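Local coordinates for protein ArsC family reductase (Pseudomonas aeruginosa, PDB 1RW1) that is of unknown function but adopts a thioredoxin fold and probably acts as a glutathione-dependent thiol reductase of the ArsC family, at residues R44-A47 with T53-N56; H49-Q52 with N56-G59; E80-L83 with M88-R91. All coordinates share one frame; numbering follows the deposited sequence. Where two conformers were deposited one is given.

Contact 1: residues R44-A47 with T53-N56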
ATOM      1  N   ARG A  44       6.690   9.324   0.076  1.00  9.11           N
ATOM      2  CA  ARG A  44       7.777   8.455  -0.347  1.00  9.39           C
ATOM      3  C   ARG A  44       7.292   7.384  -1.328  1.00  8.55           C
ATOM      4  O   ARG A  44       7.945   7.114  -2.344  1.00  9.03           O
ATOM      5  CB  ARG A  44       8.409   7.796   0.871  1.00 11.09           C
ATOM      6  CG  ARG A  44       9.537   8.527   1.504  1.00 16.70           C
ATOM      7  CD  ARG A  44      10.315   7.617   2.415  1.00 17.80           C
ATOM      8  NE  ARG A  44       9.538   7.230   3.584  1.00 17.73           N
ATOM      9  CZ  ARG A  44       9.073   6.008   3.811  1.00 15.12           C
ATOM     10  NH1 ARG A  44       9.303   5.019   2.956  1.00 15.00           N
ATOM     11  NH2 ARG A  44       8.365   5.782   4.894  1.00 18.45           N
ATOM     12  N   TRP A  45       6.158   6.757  -1.022  1.00  7.71           N
ATOM     13  CA  TRP A  45       5.669   5.697  -1.889  1.00  7.39           C
ATOM     14  C   TRP A  45       5.288   6.256  -3.254  1.00  7.30           C
ATOM     15  O   TRP A  45       5.586   5.661  -4.295  1.00  7.60           O
ATOM     16  CB  TRP A  45       4.470   5.019  -1.240  1.00  7.45           C
ATOM     17  CG  TRP A  45       4.761   4.344   0.062  1.00  6.78           C
ATOM     18  CD1 TRP A  45       5.973   3.978   0.571  1.00  7.21           C
ATOM     19  CD2 TRP A  45       3.786   3.968   1.034  1.00  6.19           C
ATOM     20  NE1 TRP A  45       5.801   3.374   1.798  1.00  7.06           N
ATOM     21  CE2 TRP A  45       4.463   3.347   2.098  1.00  6.17           C
ATOM     22  CE3 TRP A  45       2.386   4.057   1.087  1.00  6.53           C
ATOM     23  CZ2 TRP A  45       3.784   2.846   3.210  1.00  6.66           C
ATOM     24  CZ3 TRP A  45       1.726   3.561   2.179  1.00  6.94           C
ATOM     25  CH2 TRP A  45       2.422   2.955   3.227  1.00  6.52           C
ATOM     26  N   CYS A  46       4.623   7.407  -3.260  1.00  7.44           N
ATOM     27  CA  CYS A  46       4.239   8.008  -4.532  1.00  7.75           C
ATOM     28  C   CYS A  46       5.462   8.474  -5.333  1.00  7.87           C
ATOM     29  O   CYS A  46       5.463   8.379  -6.554  1.00  8.30           O
ATOM     30  CB  CYS A  46       3.293   9.188  -4.328  1.00  8.10           C
ATOM     31  SG  CYS A  46       1.619   8.724  -3.825  1.00  8.56           S
ATOM     32  N   ALA A  47       6.495   8.966  -4.662  1.00  7.95           N
ATOM     33  CA  ALA A  47       7.706   9.365  -5.364  1.00  7.83           C
ATOM     34  C   ALA A  47       8.325   8.192  -6.110  1.00  7.79           C
ATOM     35  O   ALA A  47       8.870   8.361  -7.206  1.00  8.57           O
ATOM     36  CB  ALA A  47       8.696   9.948  -4.370  1.00  9.14           C
ATOM     37  N   THR A  53      -0.216   4.215  -9.054  1.00  8.63           N
ATOM     38  CA  THR A  53       0.168   2.901  -8.583  1.00  9.10           C
ATOM     39  C   THR A  53      -0.191   2.722  -7.108  1.00  8.51           C
ATOM     40  O   THR A  53      -0.671   1.680  -6.705  1.00 10.49           O
ATOM     41  CB  THR A  53       1.662   2.745  -8.809  1.00 10.87           C
ATOM     42  OG1 THR A  53       1.950   2.960 -10.203  1.00 14.17           O
ATOM     43  CG2 THR A  53       2.149   1.357  -8.422  1.00 13.18           C
ATOM     44  N   VAL A  54       0.012   3.758  -6.307  1.00  7.43           N
ATOM     45  CA  VAL A  54      -0.220   3.667  -4.870  1.00  7.17           C
ATOM     46  C   VAL A  54      -1.717   3.797  -4.542  1.00  6.93           C
ATOM     47  O   VAL A  54      -2.197   3.171  -3.602  1.00  8.33           O
ATOM     48  CB  VAL A  54       0.616   4.738  -4.136  1.00  7.31           C
ATOM     49  CG1 VAL A  54       0.421   4.679  -2.634  1.00  7.70           C
ATOM     50  CG2 VAL A  54       2.080   4.575  -4.465  1.00  8.73           C
ATOM     51  N   LEU A  55      -2.447   4.616  -5.277  1.00  7.13           N
ATOM     52  CA  LEU A  55      -3.877   4.808  -5.049  1.00  6.83           C
ATOM     53  C   LEU A  55      -4.668   3.701  -5.731  1.00  7.31           C
ATOM     54  O   LEU A  55      -4.509   3.455  -6.936  1.00  9.24           O
ATOM     55  CB  LEU A  55      -4.303   6.164  -5.623  1.00  8.02           C
ATOM     56  CG  LEU A  55      -5.767   6.579  -5.531  1.00  9.68           C
ATOM     57  CD1 LEU A  55      -6.176   6.781  -4.099  1.00 10.33           C
ATOM     58  CD2 LEU A  55      -6.026   7.832  -6.344  1.00 10.51           C
ATOM     59  N   ASN A  56      -5.532   3.049  -4.974  1.00  6.96           N
ATOM     60  CA  ASN A  56      -6.396   2.009  -5.494  1.00  7.46           C
ATOM     61  C   ASN A  56      -7.649   2.598  -6.133  1.00  7.56           C
ATOM     62  O   ASN A  56      -8.730   2.536  -5.569  1.00  9.36           O
ATOM     63  CB  ASN A  56      -6.752   1.045  -4.385  1.00  8.23           C
ATOM     64  CG  ASN A  56      -7.501  -0.163  -4.909  1.00  8.82           C
ATOM     65  OD1 ASN A  56      -7.640  -0.347  -6.131  1.00 11.78           O
ATOM     66  ND2 ASN A  56      -8.018  -0.962  -4.002  1.00  8.78           N
TER
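Helix 39-49 and the short helix 51-54 are joined at a sharp corner through Gly50, in the region between the second and third strands of the thioredoxin fold, and Val54 closes the corner by packing onto Trp45 and Cys46. The two helices come nearest at Cys46 and Val54, whose CA atoms are 6.2 Å apart. One branch of Val54, CG2, presses against the backbone of the longer helix: it lies 3.7 Å from Trp45 O and 4.0 Å from Trp45 CB. Its other branch takes a different course. With CG1 anti to the backbone N (chi1 -180°), that methyl is carried to the edge of the Trp45 indole, near the ring plane, and sits 4.3 Å from Trp45 CE3. Cys46 completes the seat, its SG coming up to Val54 CB at 4.1 Å. A beta-branched valine suits this place because its two methyls divide between backbone and ring while remaining short enough to let the helices approach closely, and the small thiol of cysteine, only weakly polar, fits beside the valine CB.

All three residues are buried, and the polar edge of the indole is satisfied away from Val54: Trp45 NE1 donates to Glu95 OE2, the same carboxylate oxygen that receives Arg44 NH1 in a salt bridge. Tyr5 meets the indole edge-to-face, tying the ring to strand 2-6, while Met82 of helix 75-84 touches both Cys46 and Val54. The contact is thus a buried corner of the helical region that ArsC proteins carry between strands 27-31 and 93-95 of the thioredoxin fold.

Contact 2: residues H49-Q52 with N56-G59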
ATOM      1  N   HIS A  49       6.761   5.175  -6.984  1.00  7.98           N
ATOM      2  CA  HIS A  49       5.873   4.330  -7.774  1.00  8.23           C
ATOM      3  C   HIS A  49       4.828   5.057  -8.589  1.00  8.20           C
ATOM      4  O   HIS A  49       4.284   4.489  -9.533  1.00  8.89           O
ATOM      5  CB  HIS A  49       5.118   3.346  -6.873  1.00  8.22           C
ATOM      6  CG  HIS A  49       5.998   2.335  -6.243  1.00  8.80           C
ATOM      7  ND1 HIS A  49       6.454   1.224  -6.912  1.00 11.31           N
ATOM      8  CD2 HIS A  49       6.475   2.255  -4.984  1.00 10.01           C
ATOM      9  CE1 HIS A  49       7.208   0.518  -6.089  1.00 12.34           C
ATOM     10  NE2 HIS A  49       7.227   1.116  -4.912  1.00 12.27           N
ATOM     11  N   GLY A  50       4.536   6.305  -8.235  1.00  7.74           N
ATOM     12  CA  GLY A  50       3.498   7.080  -8.893  1.00  7.77           C
ATOM     13  C   GLY A  50       2.185   6.952  -8.149  1.00  7.43           C
ATOM     14  O   GLY A  50       1.795   5.871  -7.686  1.00  7.94           O
ATOM     15  N   TRP A  51       1.469   8.065  -8.037  1.00  7.99           N
ATOM     16  CA  TRP A  51       0.227   8.057  -7.292  1.00  8.32           C
ATOM     17  C   TRP A  51      -0.791   7.116  -7.909  1.00  8.08           C
ATOM     18  O   TRP A  51      -1.626   6.583  -7.177  1.00  9.06           O
ATOM     19  CB  TRP A  51      -0.361   9.464  -7.115  1.00  9.26           C
ATOM     20  CG  TRP A  51      -0.827  10.146  -8.379  1.00  9.20           C
ATOM     21  CD1 TRP A  51      -0.122  11.048  -9.129  1.00  9.94           C
ATOM     22  CD2 TRP A  51      -2.100  10.017  -9.017  1.00 10.41           C
ATOM     23  NE1 TRP A  51      -0.875  11.479 -10.192  1.00 11.10           N
ATOM     24  CE2 TRP A  51      -2.092  10.855 -10.150  1.00 10.79           C
ATOM     25  CE3 TRP A  51      -3.257   9.287  -8.742  1.00 11.58           C
ATOM     26  CZ2 TRP A  51      -3.179  10.963 -11.007  1.00 12.51           C
ATOM     27  CZ3 TRP A  51      -4.342   9.401  -9.598  1.00 13.28           C
ATOM     28  CH2 TRP A  51      -4.292  10.232 -10.713  1.00 13.99           C
ATOM     29  N   GLN A  52      -0.765   6.883  -9.227  1.00  8.38           N
ATOM     30  CA  GLN A  52      -1.739   5.947  -9.795  1.00  9.45           C
ATOM     31  C   GLN A  52      -1.459   4.508  -9.389  1.00  8.82           C
ATOM     32  O   GLN A  52      -2.353   3.678  -9.396  1.00 10.84           O
ATOM     33  CB  GLN A  52      -1.789   6.072 -11.310  1.00  9.90           C
ATOM     34  CG  GLN A  52      -2.438   7.364 -11.767  1.00 11.88           C
ATOM     35  CD  GLN A  52      -2.362   7.621 -13.264  1.00 12.89           C
ATOM     36  OE1 GLN A  52      -1.649   6.928 -13.985  1.00 13.37           O
ATOM     37  NE2 GLN A  52      -3.095   8.629 -13.726  1.00 14.86           N
ATOM     38  N   ASN A  56      -5.532   3.049  -4.974  1.00  6.96           N
ATOM     39  CA  ASN A  56      -6.396   2.009  -5.494  1.00  7.46           C
ATOM     40  C   ASN A  56      -7.649   2.598  -6.133  1.00  7.56           C
ATOM     41  O   ASN A  56      -8.730   2.536  -5.569  1.00  9.36           O
ATOM     42  CB  ASN A  56      -6.752   1.045  -4.385  1.00  8.23           C
ATOM     43  CG  ASN A  56      -7.501  -0.163  -4.909  1.00  8.82           C
ATOM     44  OD1 ASN A  56      -7.640  -0.347  -6.131  1.00 11.78           O
ATOM     45  ND2 ASN A  56      -8.018  -0.962  -4.002  1.00  8.78           N
ATOM     46  N   ARG A  57      -7.499   3.159  -7.330  1.00  8.42           N
ATOM     47  CA  ARG A  57      -8.624   3.781  -8.012  1.00 10.03           C
ATOM     48  C   ARG A  57      -9.708   2.768  -8.395  1.00 10.11           C
ATOM     49  O   ARG A  57     -10.862   3.145  -8.555  1.00 12.42           O
ATOM     50  CB  ARG A  57      -8.160   4.520  -9.265  1.00 11.64           C
ATOM     51  CG  ARG A  57      -7.399   5.783  -8.956  1.00 13.99           C
ATOM     52  CD  ARG A  57      -7.137   6.634 -10.204  1.00 15.56           C
ATOM     53  NE  ARG A  57      -6.236   5.938 -11.114  1.00 15.95           N
ATOM     54  CZ  ARG A  57      -5.955   6.334 -12.353  1.00 17.71           C
ATOM     55  NH1 ARG A  57      -6.470   7.458 -12.827  1.00 20.11           N
ATOM     56  NH2 ARG A  57      -5.134   5.606 -13.096  1.00 20.74           N
ATOM     57  N   ALA A  58      -9.350   1.497  -8.569  1.00 10.16           N
ATOM     58  CA  ALA A  58     -10.325   0.459  -8.939  1.00 11.70           C
ATOM     59  C   ALA A  58     -11.199   0.068  -7.769  1.00 11.57           C
ATOM     60  O   ALA A  58     -12.255  -0.516  -7.944  1.00 15.70           O
ATOM     61  CB  ALA A  58      -9.622  -0.790  -9.472  1.00 13.26           C
ATOM     62  N   GLY A  59     -10.756   0.364  -6.567  1.00 10.46           N
ATOM     63  CA  GLY A  59     -11.417  -0.146  -5.390  1.00 11.29           C
ATOM     64  C   GLY A  59     -12.675   0.607  -5.001  1.00  9.34           C
ATOM     65  O   GLY A  59     -12.947   1.710  -5.429  1.00  9.25           O
TER
HETATM   66  O   HOH W   1      -4.890   3.644 -10.176  1.00 19.86           O
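Over one face of the Arg57 guanidinium lies the side chain of Gln52, with CG 3.5 Å above the plane and displaced toward its rim; Trp51 CZ3 approaches over the same face, and a water sits at the edge, in the plane. The Gln52 amide is stacked on the guanidinium, the two planes only 13° apart, and Gln52 CD comes to 3.4 Å from Arg57 NH2. The indole of Trp51 is turned quite differently, 72° from the guanidinium, and meets Arg57 obliquely, with Trp51 CZ3 4.0 Å from Arg57 CD. Gln52 CG also lies over a face of that indole, so one methylene serves both flat groups. A bend at chi3 (-66°) turns the guanidinium of Arg57 back toward Gln52.

Trp51 and Gln52 open the one-turn helix 51-54, and Arg57 lies in the type I beta turn 56-59 that follows it. The turn is closed by Gly59 N to Asn56 O at 3.1 Å and leads into helix 60-63. Glycine suits the last place, since a CB there would collide with the Asn56 amide.

Glutamine and arginine suit each other here: the flat, uncharged amide can lie on the flat guanidinium while Arg57 NE still reaches the water. That water accepts from Arg57 NE at 2.8 Å and donates to Gln52 O at 2.7 Å, bridging turn and helix at an exposed surface. Trp51 also rests on Glu75 and Ala78 of helix 75-84.

Contact 3: residues E80-L83 with M88-R91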
ATOM      1  N   GLU A  80      -3.623  13.493  -0.255  1.00  7.31           N
ATOM      2  CA  GLU A  80      -4.633  13.927   0.704  1.00  7.61           C
ATOM      3  C   GLU A  80      -5.784  12.944   0.813  1.00  7.26           C
ATOM      4  O   GLU A  80      -6.301  12.724   1.906  1.00  7.68           O
ATOM      5  CB  GLU A  80      -5.159  15.334   0.379  1.00  8.39           C
ATOM      6  CG  GLU A  80      -4.087  16.415   0.502  1.00  9.36           C
ATOM      7  CD  GLU A  80      -3.378  16.394   1.851  1.00 10.38           C
ATOM      8  OE1 GLU A  80      -4.032  16.594   2.884  1.00 13.29           O
ATOM      9  OE2 GLU A  80      -2.165  16.130   1.880  1.00 11.85           O
ATOM     10  N   LEU A  81      -6.204  12.365  -0.299  1.00  7.30           N
ATOM     11  CA  LEU A  81      -7.293  11.386  -0.268  1.00  7.34           C
ATOM     12  C   LEU A  81      -6.902  10.158   0.559  1.00  7.00           C
ATOM     13  O   LEU A  81      -7.673   9.672   1.390  1.00  7.38           O
ATOM     14  CB  LEU A  81      -7.668  10.949  -1.678  1.00  8.39           C
ATOM     15  CG  LEU A  81      -8.301  11.995  -2.585  1.00  9.84           C
ATOM     16  CD1 LEU A  81      -8.531  11.402  -3.974  1.00 11.68           C
ATOM     17  CD2 LEU A  81      -9.596  12.528  -2.011  1.00 11.46           C
HETATM   18  N   MSE A  82      -5.709   9.640   0.303  1.00  6.88           N
HETATM   19  CA  MSE A  82      -5.235   8.444   1.013  1.00  6.69           C
HETATM   20  C   MSE A  82      -4.961   8.679   2.486  1.00  6.73           C
HETATM   21  O   MSE A  82      -5.131   7.773   3.303  1.00  7.86           O
HETATM   22  CB  MSE A  82      -3.986   7.899   0.326  1.00  7.23           C
HETATM   23  CG  MSE A  82      -4.287   7.345  -1.048  1.00  8.09           C
HETATM   24 SE   MSE A  82      -2.735   6.479  -1.919  1.00 11.09          SE
HETATM   25  CE  MSE A  82      -1.761   8.102  -2.428  1.00 11.86           C
ATOM     26  N   LEU A  83      -4.536   9.892   2.818  1.00  6.87           N
ATOM     27  CA  LEU A  83      -4.222  10.241   4.191  1.00  7.17           C
ATOM     28  C   LEU A  83      -5.481  10.132   5.039  1.00  7.50           C
ATOM     29  O   LEU A  83      -5.444   9.587   6.150  1.00  8.40           O
ATOM     30  CB  LEU A  83      -3.665  11.666   4.232  1.00  8.63           C
ATOM     31  CG  LEU A  83      -3.305  12.202   5.609  1.00  9.35           C
ATOM     32  CD1 LEU A  83      -2.232  11.368   6.276  1.00 11.48           C
ATOM     33  CD2 LEU A  83      -2.892  13.618   5.483  1.00 15.27           C
HETATM   34  N   MSE A  88      -8.086   3.377   0.693  1.00  6.20           N
HETATM   35  CA  MSE A  88      -7.783   3.651  -0.711  0.50  6.48           C
HETATM   36  C   MSE A  88      -6.366   3.346  -1.119  1.00  6.98           C
HETATM   37  O   MSE A  88      -6.038   3.491  -2.285  1.00  8.94           O
HETATM   38  CB  MSE A  88      -8.088   5.121  -1.042  0.50  5.89           C
HETATM   39  CG  MSE A  88      -9.586   5.344  -1.040  0.50  9.31           C
HETATM   40 SE   MSE A  88     -10.158   6.880  -2.012  0.50 14.59          SE
HETATM   41  CE  MSE A  88      -8.357   7.585  -2.157  0.50  7.28           C
ATOM     42  N   ILE A  89      -5.485   3.015  -0.179  1.00  5.91           N
ATOM     43  CA  ILE A  89      -4.101   2.685  -0.519  1.00  6.11           C
ATOM     44  C   ILE A  89      -4.034   1.250  -1.042  1.00  5.41           C
ATOM     45  O   ILE A  89      -4.581   0.339  -0.428  1.00  5.98           O
ATOM     46  CB  ILE A  89      -3.184   2.838   0.711  1.00  6.40           C
ATOM     47  CG1 ILE A  89      -3.297   4.249   1.305  1.00  6.61           C
ATOM     48  CG2 ILE A  89      -1.747   2.537   0.342  1.00  6.31           C
ATOM     49  CD1 ILE A  89      -2.736   4.341   2.712  1.00  7.72           C
ATOM     50  N   LYS A  90      -3.363   1.035  -2.168  1.00  5.62           N
ATOM     51  CA  LYS A  90      -3.167  -0.314  -2.670  1.00  5.76           C
ATOM     52  C   LYS A  90      -2.420  -1.152  -1.630  1.00  5.62           C
ATOM     53  O   LYS A  90      -1.517  -0.671  -0.950  1.00  6.43           O
ATOM     54  CB  LYS A  90      -2.388  -0.283  -3.979  1.00  7.56           C
ATOM     55  CG  LYS A  90      -3.230  -0.002  -5.194  1.00 11.34           C
ATOM     56  CD  LYS A  90      -2.724  -0.720  -6.440  1.00 14.84           C
ATOM     57  CE  LYS A  90      -3.437  -0.254  -7.709  1.00 16.31           C
ATOM     58  NZ  LYS A  90      -3.129   1.155  -7.975  1.00 16.28           N
ATOM     59  N   ARG A  91      -2.800  -2.420  -1.554  1.00  5.74           N
ATOM     60  CA  ARG A  91      -2.230  -3.363  -0.578  1.00  6.02           C
ATOM     61  C   ARG A  91      -1.495  -4.491  -1.311  1.00  6.09           C
ATOM     62  O   ARG A  91      -1.949  -4.947  -2.378  1.00  7.40           O
ATOM     63  CB  ARG A  91      -3.285  -3.890   0.374  1.00  6.60           C
ATOM     64  CG  ARG A  91      -3.895  -2.794   1.224  1.00  6.00           C
ATOM     65  CD  ARG A  91      -4.807  -3.328   2.286  1.00  6.53           C
ATOM     66  NE  ARG A  91      -6.023  -3.952   1.796  1.00  7.19           N
ATOM     67  CZ  ARG A  91      -7.214  -3.369   1.772  1.00  7.39           C
ATOM     68  NH1 ARG A  91      -7.389  -2.105   2.119  1.00  7.98           N
ATOM     69  NH2 ARG A  91      -8.255  -4.089   1.401  1.00  8.83           N
TER
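Lys90 NZ is gripped by two backbone carbonyls from the end of helix 51-54, donating to both Thr53 O and Leu55 O. A long lysine suits this position: its ammonium can reach back to carbonyls left by the ending helix, and these bonds hold the segment 88-91 in place while its neighbours Met88 and Ile89 pack on helix 75-84. Two backbone bonds, Lys90 N to Val54 O and Asn56 N to Met88 O, reinforce the same alignment.

Against the helix the contact is wholly apolar. Ile89 puts its longer branch across Met82, the two side chains crossing at about a right angle. Ile89 CG1 lies 3.8 Å from Met82 CB and 4.0 Å from Met82 SE, both methionines being present as selenomethionine. The CG1 branch is anti to the carbonyl carbon (chi1 -56°), which sends it to the helix and leaves CG2 on another side. Met82, bent at chi3 (-76°), curls its selenium and methyl into the core, where it also touches Leu42 of helix 39-49 and Leu55. A flexible, unbranched side chain is well suited to such a junction of several elements.

Met82 and Met88 have the nearest CA atoms of the pair, 5.7 Å apart. This is the connection by which helix 75-84 passes into the strand 93-95 of the thioredoxin fold; in that fold the residues just before this strand border the redox site, and Arg91 here touches Cys10 in the loop after strand 2-6.

Met88, bent at its end, brings its terminal methyl toward Leu81 CB. It has two deposited conformers, so the close fit of the one described remains doubtful. Thr61 and Phe62 of helix 60-63 pack on the same side chain.

Overall arrangement
Contacts 1 and 2 follow each other around helix 51-54, share Asn56 and have centres about 7 Å apart: contact 1 uses the buried side of the short helix, contact 2 its exposed first turn and the turn that follows. Where they meet, Cys46 SG packs 3.8 Å from Trp51 CA. Contact 3, with its centre about 8 Å from the centre of each of the others, comes later in the chain but runs beside the end of helix 51-54, where Asn56 N lies 2.8 Å from Met88 O. Together they fasten the helical region to the segment leading into strand 93-95. Within contact 3 it is segment 88-91, through its last residue, that approaches the probable redox site.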